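Long-range contacts in 5' nucleotidase family protein (Staphylococcus aureus subsp. aureus, PDB 4Q7F), which belongs to the 5'-nucleotidase family, joining a metal-binding calcineurin-like phosphoesterase domain to a C-terminal 5'-nucleotidase domain, with the ligand 3D1 bound between them: residues Phe334-Ala339 and Thr362-Ser367; Tyr434-Gly439 and Val521-Glu526. All coordinates share one frame; numbering follows the deposited sequence.

Interaction 1: Phe334-Ala339 and Thr362-Ser367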
loop_
_atom_site.group_PDB
_atom_site.type_symbol
_atom_site.label_atom_id
_atom_site.label_comp_id
_atom_site.label_asym_id
_atom_site.label_seq_id
_atom_site.Cartn_x
_atom_site.Cartn_y
_atom_site.Cartn_z
ATOM N N PHE A 334 13.883 2.346 14.749
ATOM C CA PHE A 334 14.600 1.108 14.970
ATOM C C PHE A 334 14.720 0.744 16.456
ATOM O O PHE A 334 14.642 -0.433 16.801
ATOM C CB PHE A 334 15.966 1.155 14.320
ATOM C CG PHE A 334 16.785 -0.080 14.540
ATOM C CD1 PHE A 334 16.593 -1.194 13.758
ATOM C CD2 PHE A 334 17.771 -0.110 15.524
ATOM C CE1 PHE A 334 17.364 -2.329 13.939
ATOM C CE2 PHE A 334 18.552 -1.239 15.711
ATOM C CZ PHE A 334 18.339 -2.354 14.917
ATOM N N GLU A 335 14.900 1.748 17.317
ATOM C CA GLU A 335 15.010 1.509 18.755
ATOM C C GLU A 335 13.741 0.869 19.310
ATOM O O GLU A 335 13.799 0.064 20.234
ATOM C CB GLU A 335 15.321 2.812 19.505
ATOM C CG GLU A 335 16.731 3.333 19.254
ATOM C CD GLU A 335 17.069 4.558 20.079
ATOM O OE1 GLU A 335 16.151 5.344 20.397
ATOM O OE2 GLU A 335 18.263 4.737 20.397
ATOM N N ALA A 336 12.605 1.217 18.710
ATOM C CA ALA A 336 11.321 0.714 19.119
ATOM C C ALA A 336 10.995 -0.604 18.409
ATOM O O ALA A 336 9.877 -1.094 18.511
ATOM C CB ALA A 336 10.247 1.760 18.862
ATOM N N ARG A 337 11.963 -1.161 17.671
ATOM C CA ARG A 337 11.813 -2.467 17.032
ATOM C C ARG A 337 12.781 -3.498 17.651
ATOM O O ARG A 337 12.407 -4.671 17.812
ATOM C CB ARG A 337 11.967 -2.387 15.507
ATOM C CG ARG A 337 10.813 -1.656 14.828
ATOM C CD ARG A 337 10.853 -1.818 13.316
ATOM N NE ARG A 337 9.749 -1.113 12.664
ATOM C CZ ARG A 337 9.833 0.053 12.027
ATOM N NH1 ARG A 337 10.992 0.701 11.884
ATOM N NH2 ARG A 337 8.739 0.568 11.501
ATOM N N VAL A 338 14.005 -3.077 17.987
ATOM C CA VAL A 338 14.996 -3.980 18.641
ATOM C C VAL A 338 14.725 -4.276 20.095
ATOM O O VAL A 338 15.338 -5.186 20.670
ATOM C CB VAL A 338 16.460 -3.450 18.672
ATOM C CG1 VAL A 338 17.344 -4.104 17.627
ATOM C CG2 VAL A 338 16.526 -1.931 18.720
ATOM N N ALA A 339 13.874 -3.486 20.720
ATOM C CA ALA A 339 13.596 -3.682 22.133
ATOM C C ALA A 339 12.247 -3.082 22.468
ATOM O O ALA A 339 11.683 -2.291 21.669
ATOM C CB ALA A 339 14.697 -3.029 22.982
ATOM N N THR A 362 1.547 -6.398 16.867
ATOM C CA THR A 362 1.339 -5.296 15.908
ATOM C C THR A 362 2.659 -4.864 15.312
ATOM O O THR A 362 3.723 -5.001 15.930
ATOM C CB THR A 362 0.636 -4.088 16.518
ATOM O OG1 THR A 362 0.316 -3.142 15.477
ATOM C CG2 THR A 362 1.492 -3.445 17.589
ATOM N N ALA A 363 2.590 -4.370 14.084
ATOM C CA ALA A 363 3.757 -3.837 13.424
ATOM C C ALA A 363 3.879 -2.399 13.895
ATOM O O ALA A 363 2.934 -1.854 14.477
ATOM C CB ALA A 363 3.588 -3.890 11.914
ATOM N N LEU A 364 5.069 -1.823 13.746
ATOM C CA LEU A 364 5.250 -0.398 13.986
ATOM C C LEU A 364 5.220 0.194 12.565
ATOM O O LEU A 364 6.129 -0.048 11.746
ATOM C CB LEU A 364 6.574 -0.089 14.666
ATOM C CG LEU A 364 6.791 1.403 14.943
ATOM C CD1 LEU A 364 5.813 1.902 15.995
ATOM C CD2 LEU A 364 8.221 1.639 15.377
ATOM N N PHE A 365 4.170 0.931 12.256
ATOM C CA PHE A 365 4.034 1.506 10.908
ATOM C C PHE A 365 5.001 2.696 10.637
ATOM O O PHE A 365 5.475 3.362 11.554
ATOM C CB PHE A 365 2.557 1.805 10.601
ATOM C CG PHE A 365 1.673 0.578 10.679
ATOM C CD1 PHE A 365 1.785 -0.436 9.729
ATOM C CD2 PHE A 365 0.739 0.428 11.698
ATOM C CE1 PHE A 365 0.983 -1.569 9.791
ATOM C CE2 PHE A 365 -0.062 -0.716 11.770
ATOM C CZ PHE A 365 0.061 -1.712 10.817
ATOM N N ASP A 366 5.299 2.938 9.369
ATOM C CA ASP A 366 6.287 3.968 9.001
ATOM C C ASP A 366 6.030 5.360 9.546
ATOM O O ASP A 366 6.959 6.068 9.890
ATOM C CB ASP A 366 6.499 3.970 7.491
ATOM C CG ASP A 366 7.251 2.732 7.030
ATOM O OD1 ASP A 366 8.293 2.412 7.652
ATOM O OD2 ASP A 366 6.806 2.079 6.069
ATOM N N SER A 367 4.766 5.727 9.665
ATOM C CA SER A 367 4.389 7.037 10.203
ATOM C C SER A 367 4.178 7.031 11.745
ATOM O O SER A 367 3.755 8.045 12.337
ATOM C CB SER A 367 3.104 7.473 9.511
ATOM O OG SER A 367 2.107 6.450 9.635
HETATM O O HOH W 1 7.237 -2.738 12.539
HETATM O O HOH W 2 10.371 3.043 9.987
#

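Interaction 2: Tyr434-Gly439 and Val521-Glu526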
loop_
_atom_site.group_PDB
_atom_site.type_symbol
_atom_site.label_atom_id
_atom_site.label_comp_id
_atom_site.label_asym_id
_atom_site.label_seq_id
_atom_site.Cartn_x
_atom_site.Cartn_y
_atom_site.Cartn_z
ATOM N N TYR A 434 7.369 -6.390 10.203
ATOM C CA TYR A 434 7.976 -6.797 11.459
ATOM C C TYR A 434 6.971 -6.607 12.580
ATOM O O TYR A 434 6.441 -5.519 12.759
ATOM C CB TYR A 434 9.217 -5.966 11.777
ATOM C CG TYR A 434 9.788 -6.271 13.164
ATOM C CD1 TYR A 434 10.386 -7.484 13.437
ATOM C CD2 TYR A 434 9.746 -5.320 14.175
ATOM C CE1 TYR A 434 10.894 -7.753 14.689
ATOM C CE2 TYR A 434 10.271 -5.568 15.423
ATOM C CZ TYR A 434 10.838 -6.786 15.683
ATOM O OH TYR A 434 11.384 -6.992 16.932
ATOM N N ASP A 435 6.752 -7.635 13.382
ATOM C CA ASP A 435 5.776 -7.519 14.477
ATOM C C ASP A 435 6.441 -7.587 15.804
ATOM O O ASP A 435 7.456 -8.310 15.991
ATOM C CB ASP A 435 4.694 -8.609 14.402
ATOM C CG ASP A 435 3.675 -8.381 13.295
ATOM O OD1 ASP A 435 3.448 -7.223 12.904
ATOM O OD2 ASP A 435 3.037 -9.372 12.847
ATOM N N ILE A 436 5.874 -6.802 16.720
ATOM C CA ILE A 436 6.267 -6.807 18.116
ATOM C C ILE A 436 5.142 -7.522 18.864
ATOM O O ILE A 436 3.968 -7.177 18.720
ATOM C CB ILE A 436 6.460 -5.390 18.704
ATOM C CG1 ILE A 436 7.563 -4.619 17.970
ATOM C CG2 ILE A 436 6.776 -5.481 20.185
ATOM C CD1 ILE A 436 7.119 -3.875 16.729
ATOM N N TYR A 437 5.502 -8.513 19.680
ATOM C CA TYR A 437 4.514 -9.328 20.375
ATOM C C TYR A 437 4.365 -9.004 21.848
ATOM O O TYR A 437 5.315 -8.633 22.525
ATOM C CB TYR A 437 4.882 -10.823 20.247
ATOM C CG TYR A 437 4.952 -11.307 18.817
ATOM C CD1 TYR A 437 6.061 -11.037 18.025
ATOM C CD2 TYR A 437 3.924 -12.085 18.272
ATOM C CE1 TYR A 437 6.134 -11.481 16.711
ATOM C CE2 TYR A 437 3.980 -12.517 16.959
ATOM C CZ TYR A 437 5.082 -12.212 16.191
ATOM O OH TYR A 437 5.133 -12.666 14.922
ATOM N N GLY A 438 3.148 -9.165 22.332
ATOM C CA GLY A 438 2.824 -8.963 23.744
ATOM C C GLY A 438 2.199 -10.212 24.344
ATOM O O GLY A 438 1.468 -10.973 23.668
ATOM N N GLY A 439 2.478 -10.440 25.625
ATOM C CA GLY A 439 1.928 -11.583 26.296
ATOM C C GLY A 439 2.879 -12.748 26.257
ATOM O O GLY A 439 2.687 -13.711 26.986
ATOM N N VAL A 521 5.123 -6.388 26.878
ATOM C CA VAL A 521 6.167 -6.556 25.851
ATOM C C VAL A 521 7.474 -6.695 26.601
ATOM O O VAL A 521 7.879 -5.805 27.357
ATOM C CB VAL A 521 6.210 -5.399 24.843
ATOM C CG1 VAL A 521 7.288 -5.637 23.788
ATOM C CG2 VAL A 521 4.868 -5.248 24.156
ATOM N N ASP A 522 8.110 -7.835 26.402
ATOM C CA ASP A 522 9.319 -8.152 27.084
ATOM C C ASP A 522 10.102 -9.105 26.187
ATOM O O ASP A 522 9.797 -10.294 26.120
ATOM C CB ASP A 522 8.935 -8.807 28.404
ATOM C CG ASP A 522 10.127 -9.231 29.222
ATOM O OD1 ASP A 522 11.256 -8.907 28.844
ATOM O OD2 ASP A 522 9.911 -9.887 30.247
ATOM N N PHE A 523 11.083 -8.566 25.471
ATOM C CA PHE A 523 11.886 -9.359 24.544
ATOM C C PHE A 523 13.256 -8.735 24.388
ATOM O O PHE A 523 13.479 -7.611 24.814
ATOM C CB PHE A 523 11.205 -9.477 23.174
ATOM C CG PHE A 523 11.157 -8.192 22.391
ATOM C CD1 PHE A 523 10.194 -7.228 22.655
ATOM C CD2 PHE A 523 12.071 -7.954 21.361
ATOM C CE1 PHE A 523 10.146 -6.047 21.918
ATOM C CE2 PHE A 523 12.036 -6.778 20.623
ATOM C CZ PHE A 523 11.075 -5.822 20.904
ATOM N N LYS A 524 14.155 -9.470 23.759
ATOM C CA LYS A 524 15.523 -9.037 23.579
ATOM C C LYS A 524 15.976 -9.459 22.229
ATOM O O LYS A 524 15.617 -10.549 21.770
ATOM C CB LYS A 524 16.452 -9.764 24.571
ATOM C CG LYS A 524 16.013 -9.705 26.002
ATOM C CD LYS A 524 16.914 -10.573 26.868
ATOM C CE LYS A 524 16.310 -10.764 28.230
ATOM N NZ LYS A 524 17.159 -11.684 29.050
ATOM N N VAL A 525 16.791 -8.618 21.601
ATOM C CA VAL A 525 17.350 -8.921 20.289
ATOM C C VAL A 525 18.829 -8.704 20.372
ATOM O O VAL A 525 19.271 -7.668 20.824
ATOM C CB VAL A 525 16.765 -8.026 19.200
ATOM C CG1 VAL A 525 17.349 -8.404 17.843
ATOM C CG2 VAL A 525 15.268 -8.189 19.201
ATOM N N GLU A 526 19.588 -9.703 19.968
ATOM C CA GLU A 526 21.019 -9.621 20.037
ATOM C C GLU A 526 21.559 -10.620 19.052
ATOM O O GLU A 526 20.780 -11.305 18.396
ATOM C CB GLU A 526 21.461 -9.957 21.448
ATOM C CG GLU A 526 21.181 -11.393 21.857
ATOM C CD GLU A 526 21.509 -11.639 23.307
ATOM O OE1 GLU A 526 22.575 -12.243 23.575
ATOM O OE2 GLU A 526 20.735 -11.175 24.174
HETATM O O HOH W 3 7.238 -9.397 24.266
#

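Interaction 1: Phe334-Ala339 and Thr362-Ser367
Arg337 and Leu364 bring the two backbones closest, yet their CA atoms stay 7.5 Å apart, so the gap is spanned by side chains and water. Segment 334-339 holds a weakly bonded helical turn, about 335-338, in which Phe334 O accepts from both Arg337 N and Val338 N. The other is the end of strand 359-363 and the loop that follows, in the C-terminal 5'-nucleotidase domain. That loop carries Phe365, whose side chain leaves the backbone pointing away from the helix and whose ring touches 3D1 and meets Tyr384 and Phe386 edge to face.

The Arg337 side chain does most of the bridging. Its chi1 of -69° places CG beside the backbone N, and the chain runs extended from there to NE. The side chain crosses that of Leu364 at about a right angle. NH2 gives a hydrogen bond to Leu364 O at 2.7 Å, fairly straight at 155°. The oxygen lies close to the guanidinium plane, while the nitrogen sits well above the plane of the carbonyl. Leu364 CD2 rests over one guanidinium face, 4.0 Å from Arg337 CZ and shifted toward the rim. The same methyl meets Ala336 CB at 4.0 Å, so it lies between that CB and the guanidinium. Tyr410 and His431 also pack on Arg337.

Two further in-plane partners are waters; with the NH2 bond they should limit rotation of the head. The first accepts from Arg337 NE and also from the backbone, with Leu364 N 2.6 Å from it. Asp366 OD1, 4.3 Å from Arg337 NH2, is beyond a salt bridge but may still favour the positive charge. The second water makes the link, accepting from Arg337 NH1 at 3.1 Å and donating to Asp366 OD1 at 3.2 Å.

Interaction 2: Tyr434-Gly439 and Val521-Glu526
Gly438 and Val521 mark the closest backbone approach, their CA atoms 4.6 Å apart, and from there strands 435-438 and 522-526 diverge, each belonging to a different sheet. At this narrow end the two segments are joined by a water that donates to Tyr437 O at 2.7 Å and accepts from Asp522 N at 2.8 Å. Beside it the Val521 methyls lie against the same carbonyl, CG2 3.8 Å from Tyr437 O.

Farther along, the widening gap is filled by side chains. Ile436 CG2 is the shared contact atom: it touches Val521 CG1 at 3.6 Å and Phe523 CE1 at 3.8 Å, and the isoleucine crosses both side chains obliquely. Val521 CG1 also lies at the edge of the Phe523 ring, in its plane, so these three residues form one continuous apolar patch. Tyr434 reaches toward Phe523, tip to tip, with OH 3.8 Å from Phe523 CE2. That hydroxyl is not spent on the ring: it is hydrogen-bonded to Arg337 O, while Tyr410 stacks on the tyrosine ring and Phe411 meets it edge to face. Tyr442 meets the Phe523 ring with planes about 10° apart, and Pro340 also touches Phe523.

Strand 435-438 is the outermost strand of the five-stranded mixed sheet, next to 359-363, and 522-526 is the outermost strand of the four-stranded one, next to 441-445. The contact is the apolar packing of two edge strands where two sheets splay apart, and where the chain's last strand packs beside the edge of the five-stranded sheet.

Followed from the N terminus, the two contacts come in series, neither nested nor crossed. Interaction 1 closes a loop of 22 residues, mostly helix 342-355 and the strand 359-363 it leads into, returning the chain beside helix 335-338. Interaction 2 closes a far longer one of 81 residues, in which the chain passes through strands of both sheets before 522-526 comes back to 435-438. Their centres are 10 Å apart, and two bonds probably tie them directly: Tyr434 OH to Arg337 O, and Ile436 N to Thr362 O between neighbouring strands of one sheet. Together they connect the ligand-side loop, the short helix and the chain's last strand.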